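Local coordinates for protein sulfate transporter 4.1, chloroplastic (Arabidopsis thaliana, PDB 7LHV) that cotransports sulfate and protons across a membrane as a member of the SLC26/SulP family, and may take part in regulating sulfate assimilation, at residues G527-R532 with R550-A555; D557-T560 with E565-R568; I501-R506 with T511-I516. All coordinates share one frame; numbering follows the deposited sequence.

Contact 1: residues G527-R532 with R550-A555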
ATOM      1  N   GLY A 527      12.691  -8.379 -38.273  1.00 79.59           N
ATOM      2  CA  GLY A 527      11.630  -9.324 -38.036  1.00 79.59           C
ATOM      3  C   GLY A 527      11.611  -9.927 -36.648  1.00 79.59           C
ATOM      4  O   GLY A 527      10.567 -10.432 -36.229  1.00 79.59           O
ATOM      5  N   ILE A 528      12.719  -9.866 -35.917  1.00 68.99           N
ATOM      6  CA  ILE A 528      12.837 -10.485 -34.603  1.00 68.99           C
ATOM      7  C   ILE A 528      13.015  -9.390 -33.564  1.00 68.99           C
ATOM      8  O   ILE A 528      13.814  -8.467 -33.759  1.00 68.99           O
ATOM      9  CB  ILE A 528      14.006 -11.482 -34.542  1.00 68.99           C
ATOM     10  CG1 ILE A 528      13.828 -12.580 -35.587  1.00 68.99           C
ATOM     11  CG2 ILE A 528      14.124 -12.088 -33.157  1.00 68.99           C
ATOM     12  CD1 ILE A 528      14.952 -13.577 -35.601  1.00 68.99           C
ATOM     13  N   VAL A 529      12.264  -9.489 -32.470  1.00 64.08           N
ATOM     14  CA  VAL A 529      12.399  -8.598 -31.327  1.00 64.08           C
ATOM     15  C   VAL A 529      12.720  -9.443 -30.104  1.00 64.08           C
ATOM     16  O   VAL A 529      11.995 -10.394 -29.795  1.00 64.08           O
ATOM     17  CB  VAL A 529      11.123  -7.769 -31.098  1.00 64.08           C
ATOM     18  CG1 VAL A 529      11.114  -7.189 -29.702  1.00 64.08           C
ATOM     19  CG2 VAL A 529      11.035  -6.659 -32.122  1.00 64.08           C
ATOM     20  N   ILE A 530      13.806  -9.098 -29.416  1.00 59.25           N
ATOM     21  CA  ILE A 530      14.239  -9.797 -28.211  1.00 59.25           C
ATOM     22  C   ILE A 530      13.952  -8.893 -27.023  1.00 59.25           C
ATOM     23  O   ILE A 530      14.473  -7.775 -26.945  1.00 59.25           O
ATOM     24  CB  ILE A 530      15.725 -10.173 -28.277  1.00 59.25           C
ATOM     25  CG1 ILE A 530      16.047 -10.798 -29.632  1.00 59.25           C
ATOM     26  CG2 ILE A 530      16.078 -11.122 -27.150  1.00 59.25           C
ATOM     27  CD1 ILE A 530      17.513 -10.805 -29.967  1.00 59.25           C
ATOM     28  N   VAL A 531      13.133  -9.379 -26.094  1.00 58.97           N
ATOM     29  CA  VAL A 531      12.658  -8.597 -24.961  1.00 58.97           C
ATOM     30  C   VAL A 531      13.090  -9.286 -23.677  1.00 58.97           C
ATOM     31  O   VAL A 531      12.902 -10.497 -23.524  1.00 58.97           O
ATOM     32  CB  VAL A 531      11.129  -8.423 -25.002  1.00 58.97           C
ATOM     33  CG1 VAL A 531      10.615  -7.912 -23.675  1.00 58.97           C
ATOM     34  CG2 VAL A 531      10.745  -7.473 -26.114  1.00 58.97           C
ATOM     35  N   ARG A 532      13.663  -8.517 -22.756  1.00 60.15           N
ATOM     36  CA  ARG A 532      14.061  -9.009 -21.445  1.00 60.15           C
ATOM     37  C   ARG A 532      13.304  -8.238 -20.378  1.00 60.15           C
ATOM     38  O   ARG A 532      13.312  -7.002 -20.377  1.00 60.15           O
ATOM     39  CB  ARG A 532      15.566  -8.858 -21.234  1.00 60.15           C
ATOM     40  CG  ARG A 532      16.108  -9.466 -19.968  1.00 60.15           C
ATOM     41  CD  ARG A 532      17.561  -9.077 -19.783  1.00 60.15           C
ATOM     42  NE  ARG A 532      17.701  -7.646 -19.542  1.00 60.15           N
ATOM     43  CZ  ARG A 532      18.750  -6.924 -19.914  1.00 60.15           C
ATOM     44  NH1 ARG A 532      19.780  -7.470 -20.537  1.00 60.15           N
ATOM     45  NH2 ARG A 532      18.763  -5.621 -19.651  1.00 60.15           N
ATOM     46  N   ARG A 550       1.970  -6.064 -25.918  1.00 60.71           N
ATOM     47  CA  ARG A 550       0.936  -5.778 -26.905  1.00 60.71           C
ATOM     48  C   ARG A 550       1.294  -4.618 -27.821  1.00 60.71           C
ATOM     49  O   ARG A 550       0.650  -4.449 -28.863  1.00 60.71           O
ATOM     50  CB  ARG A 550      -0.395  -5.474 -26.214  1.00 60.71           C
ATOM     51  CG  ARG A 550      -1.121  -6.686 -25.666  1.00 60.71           C
ATOM     52  CD  ARG A 550      -2.310  -6.259 -24.824  1.00 60.71           C
ATOM     53  NE  ARG A 550      -3.170  -7.380 -24.470  1.00 60.71           N
ATOM     54  CZ  ARG A 550      -4.038  -7.368 -23.467  1.00 60.71           C
ATOM     55  NH1 ARG A 550      -4.181  -6.307 -22.692  1.00 60.71           N
ATOM     56  NH2 ARG A 550      -4.779  -8.446 -23.238  1.00 60.71           N
ATOM     57  N   GLU A 551       2.269  -3.791 -27.439  1.00 68.00           N
ATOM     58  CA  GLU A 551       2.722  -2.744 -28.353  1.00 68.00           C
ATOM     59  C   GLU A 551       3.177  -3.327 -29.685  1.00 68.00           C
ATOM     60  O   GLU A 551       3.027  -2.693 -30.734  1.00 68.00           O
ATOM     61  CB  GLU A 551       3.844  -1.919 -27.722  1.00 68.00           C
ATOM     62  CG  GLU A 551       3.414  -1.074 -26.542  1.00 68.00           C
ATOM     63  CD  GLU A 551       4.562  -0.285 -25.946  1.00 68.00           C
ATOM     64  OE1 GLU A 551       5.716  -0.497 -26.379  1.00 68.00           O
ATOM     65  OE2 GLU A 551       4.314   0.547 -25.050  1.00 68.00           O
ATOM     66  N   TYR A 552       3.726  -4.542 -29.668  1.00 69.82           N
ATOM     67  CA  TYR A 552       4.144  -5.180 -30.913  1.00 69.82           C
ATOM     68  C   TYR A 552       2.943  -5.591 -31.760  1.00 69.82           C
ATOM     69  O   TYR A 552       2.979  -5.477 -32.992  1.00 69.82           O
ATOM     70  CB  TYR A 552       5.046  -6.370 -30.598  1.00 69.82           C
ATOM     71  CG  TYR A 552       6.220  -5.960 -29.743  1.00 69.82           C
ATOM     72  CD1 TYR A 552       7.273  -5.235 -30.283  1.00 69.82           C
ATOM     73  CD2 TYR A 552       6.257  -6.255 -28.389  1.00 69.82           C
ATOM     74  CE1 TYR A 552       8.339  -4.839 -29.504  1.00 69.82           C
ATOM     75  CE2 TYR A 552       7.319  -5.862 -27.602  1.00 69.82           C
ATOM     76  CZ  TYR A 552       8.357  -5.154 -28.166  1.00 69.82           C
ATOM     77  OH  TYR A 552       9.419  -4.760 -27.387  1.00 69.82           O
ATOM     78  N   GLU A 553       1.862  -6.048 -31.123  1.00 72.04           N
ATOM     79  CA  GLU A 553       0.633  -6.303 -31.868  1.00 72.04           C
ATOM     80  C   GLU A 553       0.090  -5.019 -32.473  1.00 72.04           C
ATOM     81  O   GLU A 553      -0.408  -5.016 -33.603  1.00 72.04           O
ATOM     82  CB  GLU A 553      -0.424  -6.930 -30.966  1.00 72.04           C
ATOM     83  CG  GLU A 553       0.095  -7.962 -30.015  1.00 72.04           C
ATOM     84  CD  GLU A 553      -0.963  -8.402 -29.038  1.00 72.04           C
ATOM     85  OE1 GLU A 553      -1.865  -7.595 -28.737  1.00 72.04           O
ATOM     86  OE2 GLU A 553      -0.885  -9.548 -28.561  1.00 72.04           O
ATOM     87  N   VAL A 554       0.148  -3.920 -31.718  1.00 77.35           N
ATOM     88  CA  VAL A 554      -0.324  -2.639 -32.240  1.00 77.35           C
ATOM     89  C   VAL A 554       0.518  -2.209 -33.435  1.00 77.35           C
ATOM     90  O   VAL A 554      -0.004  -1.687 -34.429  1.00 77.35           O
ATOM     91  CB  VAL A 554      -0.329  -1.572 -31.131  1.00 77.35           C
ATOM     92  CG1 VAL A 554      -0.930  -0.282 -31.649  1.00 77.35           C
ATOM     93  CG2 VAL A 554      -1.125  -2.064 -29.937  1.00 77.35           C
ATOM     94  N   ALA A 555       1.833  -2.419 -33.358  1.00 84.96           N
ATOM     95  CA  ALA A 555       2.700  -2.107 -34.490  1.00 84.96           C
ATOM     96  C   ALA A 555       2.354  -2.962 -35.703  1.00 84.96           C
ATOM     97  O   ALA A 555       2.346  -2.470 -36.837  1.00 84.96           O
ATOM     98  CB  ALA A 555       4.164  -2.298 -34.100  1.00 84.96           C
TER
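In the first beta-alpha-beta unit of the STAS domain, Tyr552 of helix 542-560 packs on Val529 and Val531 of strand 527-533. The backbones stay well apart. The nearest CA atoms, those of Val529 and Tyr552, are 8.9 Å from each other, and side chains bridge the gap. Val529 and Tyr552 approach from opposite directions. Val529 CG1 comes within 3.6 Å of Tyr552 CE1. Its sister CG2 is more distant, 4.2 Å from Tyr552 CE1. Val531, two residues further along the same strand face, uses its other branch. Its CG2, anti to the carbonyl carbon, lies 3.9 Å from Tyr552 CZ and is also close to OH. The two valines therefore meet the outer end of one ring, with Val529 nearer the CE1 corner and Val531 nearer CZ and OH. Both methyls approach the ring at a slant. Tyr552 CG is anti to its own carbonyl carbon (chi1 -55°), which sends the ring out from the helix toward the strand. The contact is small and mostly apolar, and only these three residues touch. Ile530 points to the other face of the sheet, where it meets Val635 and Val639 of helix 635-643. The strand is paired on both sides, with Leu504 of strand 501-504 and with Phe571 and Ile573 of strand 569-575. Around the tyrosine, Val503 of strand 501-504 and Tyr597 of helix 584-599 add to the packing. Further round helix 542-560, Arg550 packs on Ala357 and Val554 on Glu362, both of the second subunit.

Contact 2: residues D557-T560 with E565-R568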
ATOM      1  N   ASP A 557      -0.591  -4.261 -36.368  1.00 87.37           N
ATOM      2  CA  ASP A 557      -1.866  -3.759 -36.874  1.00 87.37           C
ATOM      3  C   ASP A 557      -1.669  -2.491 -37.694  1.00 87.37           C
ATOM      4  O   ASP A 557      -2.299  -2.314 -38.743  1.00 87.37           O
ATOM      5  CB  ASP A 557      -2.830  -3.501 -35.717  1.00 87.37           C
ATOM      6  CG  ASP A 557      -3.188  -4.765 -34.965  1.00 87.37           C
ATOM      7  OD1 ASP A 557      -3.107  -5.857 -35.563  1.00 87.37           O
ATOM      8  OD2 ASP A 557      -3.551  -4.666 -33.774  1.00 87.37           O
ATOM      9  N   LYS A 558      -0.798  -1.593 -37.228  1.00 96.01           N
ATOM     10  CA  LYS A 558      -0.491  -0.390 -37.995  1.00 96.01           C
ATOM     11  C   LYS A 558       0.162  -0.739 -39.326  1.00 96.01           C
ATOM     12  O   LYS A 558      -0.142  -0.125 -40.357  1.00 96.01           O
ATOM     13  CB  LYS A 558       0.413   0.534 -37.182  1.00 96.01           C
ATOM     14  CG  LYS A 558      -0.322   1.388 -36.163  1.00 96.01           C
ATOM     15  CD  LYS A 558       0.645   2.269 -35.394  1.00 96.01           C
ATOM     16  CE  LYS A 558      -0.089   3.213 -34.459  1.00 96.01           C
ATOM     17  NZ  LYS A 558       0.843   3.921 -33.541  1.00 96.01           N
ATOM     18  N   TYR A 559       1.069  -1.719 -39.324  1.00103.52           N
ATOM     19  CA  TYR A 559       1.710  -2.146 -40.564  1.00103.52           C
ATOM     20  C   TYR A 559       0.692  -2.709 -41.548  1.00103.52           C
ATOM     21  O   TYR A 559       0.743  -2.410 -42.746  1.00103.52           O
ATOM     22  CB  TYR A 559       2.789  -3.188 -40.266  1.00103.52           C
ATOM     23  CG  TYR A 559       4.080  -2.614 -39.728  1.00103.52           C
ATOM     24  CD1 TYR A 559       4.470  -1.317 -40.039  1.00103.52           C
ATOM     25  CD2 TYR A 559       4.908  -3.367 -38.907  1.00103.52           C
ATOM     26  CE1 TYR A 559       5.649  -0.789 -39.549  1.00103.52           C
ATOM     27  CE2 TYR A 559       6.089  -2.848 -38.413  1.00103.52           C
ATOM     28  CZ  TYR A 559       6.455  -1.558 -38.736  1.00103.52           C
ATOM     29  OH  TYR A 559       7.630  -1.038 -38.246  1.00103.52           O
ATOM     30  N   THR A 560      -0.241  -3.528 -41.057  1.00103.97           N
ATOM     31  CA  THR A 560      -1.247  -4.119 -41.931  1.00103.97           C
ATOM     32  C   THR A 560      -2.306  -3.114 -42.363  1.00103.97           C
ATOM     33  O   THR A 560      -2.975  -3.337 -43.377  1.00103.97           O
ATOM     34  CB  THR A 560      -1.920  -5.307 -41.242  1.00103.97           C
ATOM     35  OG1 THR A 560      -2.515  -4.874 -40.014  1.00103.97           O
ATOM     36  CG2 THR A 560      -0.904  -6.404 -40.954  1.00103.97           C
ATOM     37  N   GLU A 565       2.039  -3.604 -48.292  1.00119.93           N
ATOM     38  CA  GLU A 565       2.221  -4.831 -47.525  1.00119.93           C
ATOM     39  C   GLU A 565       3.559  -4.787 -46.797  1.00119.93           C
ATOM     40  O   GLU A 565       4.615  -4.691 -47.430  1.00119.93           O
ATOM     41  CB  GLU A 565       2.150  -6.047 -48.447  1.00119.93           C
ATOM     42  CG  GLU A 565       2.327  -7.377 -47.735  1.00119.93           C
ATOM     43  CD  GLU A 565       2.352  -8.551 -48.693  1.00119.93           C
ATOM     44  OE1 GLU A 565       2.146  -8.335 -49.905  1.00119.93           O
ATOM     45  OE2 GLU A 565       2.577  -9.690 -48.233  1.00119.93           O
ATOM     46  N   VAL A 566       3.514  -4.860 -45.468  1.00114.09           N
ATOM     47  CA  VAL A 566       4.721  -4.852 -44.651  1.00114.09           C
ATOM     48  C   VAL A 566       4.429  -5.582 -43.347  1.00114.09           C
ATOM     49  O   VAL A 566       3.345  -5.447 -42.771  1.00114.09           O
ATOM     50  CB  VAL A 566       5.226  -3.411 -44.404  1.00114.09           C
ATOM     51  CG1 VAL A 566       4.171  -2.581 -43.682  1.00114.09           C
ATOM     52  CG2 VAL A 566       6.535  -3.423 -43.627  1.00114.09           C
ATOM     53  N   ASP A 567       5.401  -6.373 -42.894  1.00106.07           N
ATOM     54  CA  ASP A 567       5.286  -7.091 -41.626  1.00106.07           C
ATOM     55  C   ASP A 567       6.700  -7.345 -41.121  1.00106.07           C
ATOM     56  O   ASP A 567       7.411  -8.185 -41.680  1.00106.07           O
ATOM     57  CB  ASP A 567       4.517  -8.396 -41.800  1.00106.07           C
ATOM     58  CG  ASP A 567       4.061  -8.985 -40.478  1.00106.07           C
ATOM     59  OD1 ASP A 567       4.381  -8.401 -39.424  1.00106.07           O
ATOM     60  OD2 ASP A 567       3.384 -10.034 -40.493  1.00106.07           O
ATOM     61  N   ARG A 568       7.104  -6.624 -40.076  1.00 98.84           N
ATOM     62  CA  ARG A 568       8.459  -6.715 -39.551  1.00 98.84           C
ATOM     63  C   ARG A 568       8.506  -7.262 -38.129  1.00 98.84           C
ATOM     64  O   ARG A 568       9.508  -7.076 -37.435  1.00 98.84           O
ATOM     65  CB  ARG A 568       9.145  -5.351 -39.617  1.00 98.84           C
ATOM     66  CG  ARG A 568       9.453  -4.880 -41.027  1.00 98.84           C
ATOM     67  CD  ARG A 568      10.173  -3.543 -41.011  1.00 98.84           C
ATOM     68  NE  ARG A 568      10.515  -3.089 -42.354  1.00 98.84           N
ATOM     69  CZ  ARG A 568      11.127  -1.944 -42.622  1.00 98.84           C
ATOM     70  NH1 ARG A 568      11.479  -1.107 -41.660  1.00 98.84           N
ATOM     71  NH2 ARG A 568      11.396  -1.633 -43.887  1.00 98.84           N
TER
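The ring of Tyr559 is approached obliquely by both Val566 and Arg568. Val566 CG1 comes to the inner part of the ring, 3.9 Å from Tyr559 CD1 and 4.0 Å from Tyr559 CG. On the same side of the ring plane, Arg568 meets the atoms CD2 and CE2. Its backbone N is 4.1 Å from Tyr559 CD2, and its CB is equally far from Tyr559 CE2. The other flat group, the guanidinium of Arg568, is turned 58° from the ring plane. The arginine chain is extended from CG to NE, and the guanidinium is not stacked on the ring. The two side chains cross at about a right angle. The base of the tyrosine is also covered. Tyr559 CB lies 3.4 Å from Val566 O and 3.7 Å from Val566 CG1. With chi1 at 60°, this methyl sits between the backbone N and the carbonyl carbon of Val566, and there it also comes within 3.6 Å of Tyr559 O. The CA atoms of Tyr559 and Val566 are 5.8 Å apart. The last turn of helix 542-560 is thus packed against the loop that leads into strand 569-575. Asp557 of the same turn faces other partners, with salt bridges to Arg600 and to Arg360 of the second subunit. Two arginines beside one carboxylate would probably favour its charged form. The two segments themselves are held by van der Waals packing of a ring, a methyl, a methylene and backbone atoms at the surface, without a directional bond to fix their spacing.

Contact 3: residues I501-R506 with T511-I516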
ATOM      1  N   ILE A 501      11.880  -2.905 -18.968  1.00 60.11           N
ATOM      2  CA  ILE A 501      11.884  -3.908 -20.024  1.00 60.11           C
ATOM      3  C   ILE A 501      12.873  -3.461 -21.090  1.00 60.11           C
ATOM      4  O   ILE A 501      12.801  -2.326 -21.571  1.00 60.11           O
ATOM      5  CB  ILE A 501      10.478  -4.108 -20.616  1.00 60.11           C
ATOM      6  CG1 ILE A 501       9.605  -4.899 -19.643  1.00 60.11           C
ATOM      7  CG2 ILE A 501      10.557  -4.799 -21.957  1.00 60.11           C
ATOM      8  CD1 ILE A 501       8.170  -5.021 -20.076  1.00 60.11           C
ATOM      9  N   ALA A 502      13.789  -4.350 -21.459  1.00 63.36           N
ATOM     10  CA  ALA A 502      14.895  -4.010 -22.338  1.00 63.36           C
ATOM     11  C   ALA A 502      14.754  -4.711 -23.681  1.00 63.36           C
ATOM     12  O   ALA A 502      14.487  -5.915 -23.738  1.00 63.36           O
ATOM     13  CB  ALA A 502      16.234  -4.388 -21.703  1.00 63.36           C
ATOM     14  N   VAL A 503      14.943  -3.952 -24.757  1.00 67.03           N
ATOM     15  CA  VAL A 503      14.958  -4.498 -26.109  1.00 67.03           C
ATOM     16  C   VAL A 503      16.415  -4.789 -26.447  1.00 67.03           C
ATOM     17  O   VAL A 503      17.205  -3.878 -26.693  1.00 67.03           O
ATOM     18  CB  VAL A 503      14.319  -3.541 -27.115  1.00 67.03           C
ATOM     19  CG1 VAL A 503      14.452  -4.091 -28.524  1.00 67.03           C
ATOM     20  CG2 VAL A 503      12.859  -3.308 -26.766  1.00 67.03           C
ATOM     21  N   LEU A 504      16.770  -6.068 -26.460  1.00 66.05           N
ATOM     22  CA  LEU A 504      18.158  -6.464 -26.644  1.00 66.05           C
ATOM     23  C   LEU A 504      18.563  -6.398 -28.110  1.00 66.05           C
ATOM     24  O   LEU A 504      17.748  -6.585 -29.015  1.00 66.05           O
ATOM     25  CB  LEU A 504      18.390  -7.879 -26.117  1.00 66.05           C
ATOM     26  CG  LEU A 504      18.524  -8.041 -24.607  1.00 66.05           C
ATOM     27  CD1 LEU A 504      17.197  -7.839 -23.958  1.00 66.05           C
ATOM     28  CD2 LEU A 504      19.052  -9.423 -24.287  1.00 66.05           C
ATOM     29  N   GLY A 505      19.844  -6.132 -28.332  1.00 82.69           N
ATOM     30  CA  GLY A 505      20.382  -6.089 -29.673  1.00 82.69           C
ATOM     31  C   GLY A 505      21.159  -7.341 -30.000  1.00 82.69           C
ATOM     32  O   GLY A 505      20.567  -8.393 -30.255  1.00 82.69           O
ATOM     33  N   ARG A 506      22.485  -7.247 -29.989  1.00 92.47           N
ATOM     34  CA  ARG A 506      23.311  -8.415 -30.254  1.00 92.47           C
ATOM     35  C   ARG A 506      23.092  -9.459 -29.166  1.00 92.47           C
ATOM     36  O   ARG A 506      22.743  -9.136 -28.027  1.00 92.47           O
ATOM     37  CB  ARG A 506      24.784  -8.017 -30.336  1.00 92.47           C
ATOM     38  CG  ARG A 506      25.721  -9.141 -30.739  1.00 92.47           C
ATOM     39  CD  ARG A 506      25.267  -9.815 -32.023  1.00 92.47           C
ATOM     40  NE  ARG A 506      26.270 -10.748 -32.523  1.00 92.47           N
ATOM     41  CZ  ARG A 506      26.187 -11.394 -33.676  1.00 92.47           C
ATOM     42  NH1 ARG A 506      25.152 -11.235 -34.484  1.00 92.47           N
ATOM     43  NH2 ARG A 506      27.169 -12.216 -34.032  1.00 92.47           N
ATOM     44  N   THR A 511      20.432  -3.720 -23.184  1.00 79.98           N
ATOM     45  CA  THR A 511      19.561  -2.665 -23.683  1.00 79.98           C
ATOM     46  C   THR A 511      20.251  -1.850 -24.766  1.00 79.98           C
ATOM     47  O   THR A 511      21.410  -1.452 -24.621  1.00 79.98           O
ATOM     48  CB  THR A 511      19.140  -1.748 -22.534  1.00 79.98           C
ATOM     49  OG1 THR A 511      18.808  -2.538 -21.387  1.00 79.98           O
ATOM     50  CG2 THR A 511      17.938  -0.915 -22.935  1.00 79.98           C
ATOM     51  N   VAL A 512      19.536  -1.621 -25.866  1.00 85.80           N
ATOM     52  CA  VAL A 512      20.086  -0.843 -26.969  1.00 85.80           C
ATOM     53  C   VAL A 512      19.859   0.654 -26.800  1.00 85.80           C
ATOM     54  O   VAL A 512      20.571   1.452 -27.426  1.00 85.80           O
ATOM     55  CB  VAL A 512      19.490  -1.294 -28.314  1.00 85.80           C
ATOM     56  CG1 VAL A 512      19.760  -2.761 -28.541  1.00 85.80           C
ATOM     57  CG2 VAL A 512      17.997  -1.018 -28.357  1.00 85.80           C
ATOM     58  N   TYR A 513      18.893   1.060 -25.972  1.00 93.71           N
ATOM     59  CA  TYR A 513      18.562   2.475 -25.863  1.00 93.71           C
ATOM     60  C   TYR A 513      19.685   3.260 -25.200  1.00 93.71           C
ATOM     61  O   TYR A 513      20.056   4.343 -25.667  1.00 93.71           O
ATOM     62  CB  TYR A 513      17.251   2.648 -25.093  1.00 93.71           C
ATOM     63  CG  TYR A 513      16.061   1.998 -25.760  1.00 93.71           C
ATOM     64  CD1 TYR A 513      15.583   2.466 -26.978  1.00 93.71           C
ATOM     65  CD2 TYR A 513      15.419   0.914 -25.178  1.00 93.71           C
ATOM     66  CE1 TYR A 513      14.497   1.876 -27.594  1.00 93.71           C
ATOM     67  CE2 TYR A 513      14.330   0.318 -25.785  1.00 93.71           C
ATOM     68  CZ  TYR A 513      13.874   0.802 -26.994  1.00 93.71           C
ATOM     69  OH  TYR A 513      12.791   0.212 -27.603  1.00 93.71           O
ATOM     70  N   ARG A 514      20.240   2.735 -24.116  1.00 96.48           N
ATOM     71  CA  ARG A 514      21.236   3.478 -23.354  1.00 96.48           C
ATOM     72  C   ARG A 514      22.519   2.706 -23.101  1.00 96.48           C
ATOM     73  O   ARG A 514      23.597   3.308 -23.093  1.00 96.48           O
ATOM     74  CB  ARG A 514      20.643   3.921 -22.009  1.00 96.48           C
ATOM     75  N   ASN A 515      22.442   1.391 -22.902  1.00 90.77           N
ATOM     76  CA  ASN A 515      23.605   0.653 -22.422  1.00 90.77           C
ATOM     77  C   ASN A 515      24.658   0.495 -23.515  1.00 90.77           C
ATOM     78  O   ASN A 515      25.797   0.953 -23.367  1.00 90.77           O
ATOM     79  CB  ASN A 515      23.175  -0.708 -21.877  1.00 90.77           C
ATOM     80  CG  ASN A 515      22.334  -0.589 -20.623  1.00 90.77           C
ATOM     81  OD1 ASN A 515      22.219   0.489 -20.040  1.00 90.77           O
ATOM     82  ND2 ASN A 515      21.744  -1.700 -20.198  1.00 90.77           N
ATOM     83  N   ILE A 516      24.300  -0.153 -24.621  1.00 92.72           N
ATOM     84  CA  ILE A 516      25.246  -0.461 -25.687  1.00 92.72           C
ATOM     85  C   ILE A 516      24.700   0.068 -27.005  1.00 92.72           C
ATOM     86  O   ILE A 516      23.547  -0.201 -27.359  1.00 92.72           O
ATOM     87  CB  ILE A 516      25.525  -1.971 -25.777  1.00 92.72           C
ATOM     88  CG1 ILE A 516      26.033  -2.502 -24.436  1.00 92.72           C
ATOM     89  CG2 ILE A 516      26.529  -2.260 -26.880  1.00 92.72           C
ATOM     90  CD1 ILE A 516      27.399  -1.988 -24.050  1.00 92.72           C
TER
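Backbone of Val512 meets backbone of Val503 where the chain leaves strand 501-504 and folds back on it. This strand is, within the chain, an outermost one of the mixed sheet that also holds 527-533, 569-575 and 603-606. Leu504 and Thr511 come closest, with their CA atoms 5.0 Å apart. A single weak hydrogen bond joins the segments, from Val512 N to Val503 O at 3.3 Å, and it is bent to 146° at the hydrogen. Beyond it the returning chain curls away from the strand. The curl is closed by a bond of 3.2 Å from Ile516 N to Thr511 O. Val512 CG1, anti to the carbonyl carbon of its own residue (chi1 -58°), lies 3.4 Å from Gly505 N. Gly505 has no side chain, and its backbone N faces this methyl. Before the valine in sequence, Thr511 faces Ala502. Ala502 CB is 4.0 Å from Thr511 CB and is also near the threonine OG1. After it, Tyr513 leans back over Val503. Its ring crosses the valine obliquely and brings OH to 3.6 Å from Val503 CG2, with CE2 of Tyr513 4.0 Å from the same methyl. Arg532 of the neighbouring strand 527-533 packs on Ala502, Leu504 and Thr511. Asn515 ND2 bonds to Thr510 OG1, in the residue just before the segment. The contact implies a loop held to the strand mainly by van der Waals packing of Ala502, Val503, Val512 and the Tyr513 ring end. One weak backbone bond adds to this packing, and both methyls of Val512 lie beside its acceptor.

Along the chain the order is contact 3, contact 1, contact 2. Contacts 1 and 3 share one mixed sheet, with their centres about 14 Å apart. Strands 501-504 and 527-533 are antiparallel neighbours in it, linked by Arg532 N to Ala502 O and Leu504 N to Ile530 O, both probable hydrogen bonds of 2.9 Å. Contacts 1 and 2 share helix 542-560, with centres about 12 Å apart, and both border the second subunit. Contacts 2 and 3 do not touch; their centres are about 23 Å apart. Together the three follow the STAS fold from its edge strand, through a central strand, to the far end of a helix at the dimer interface.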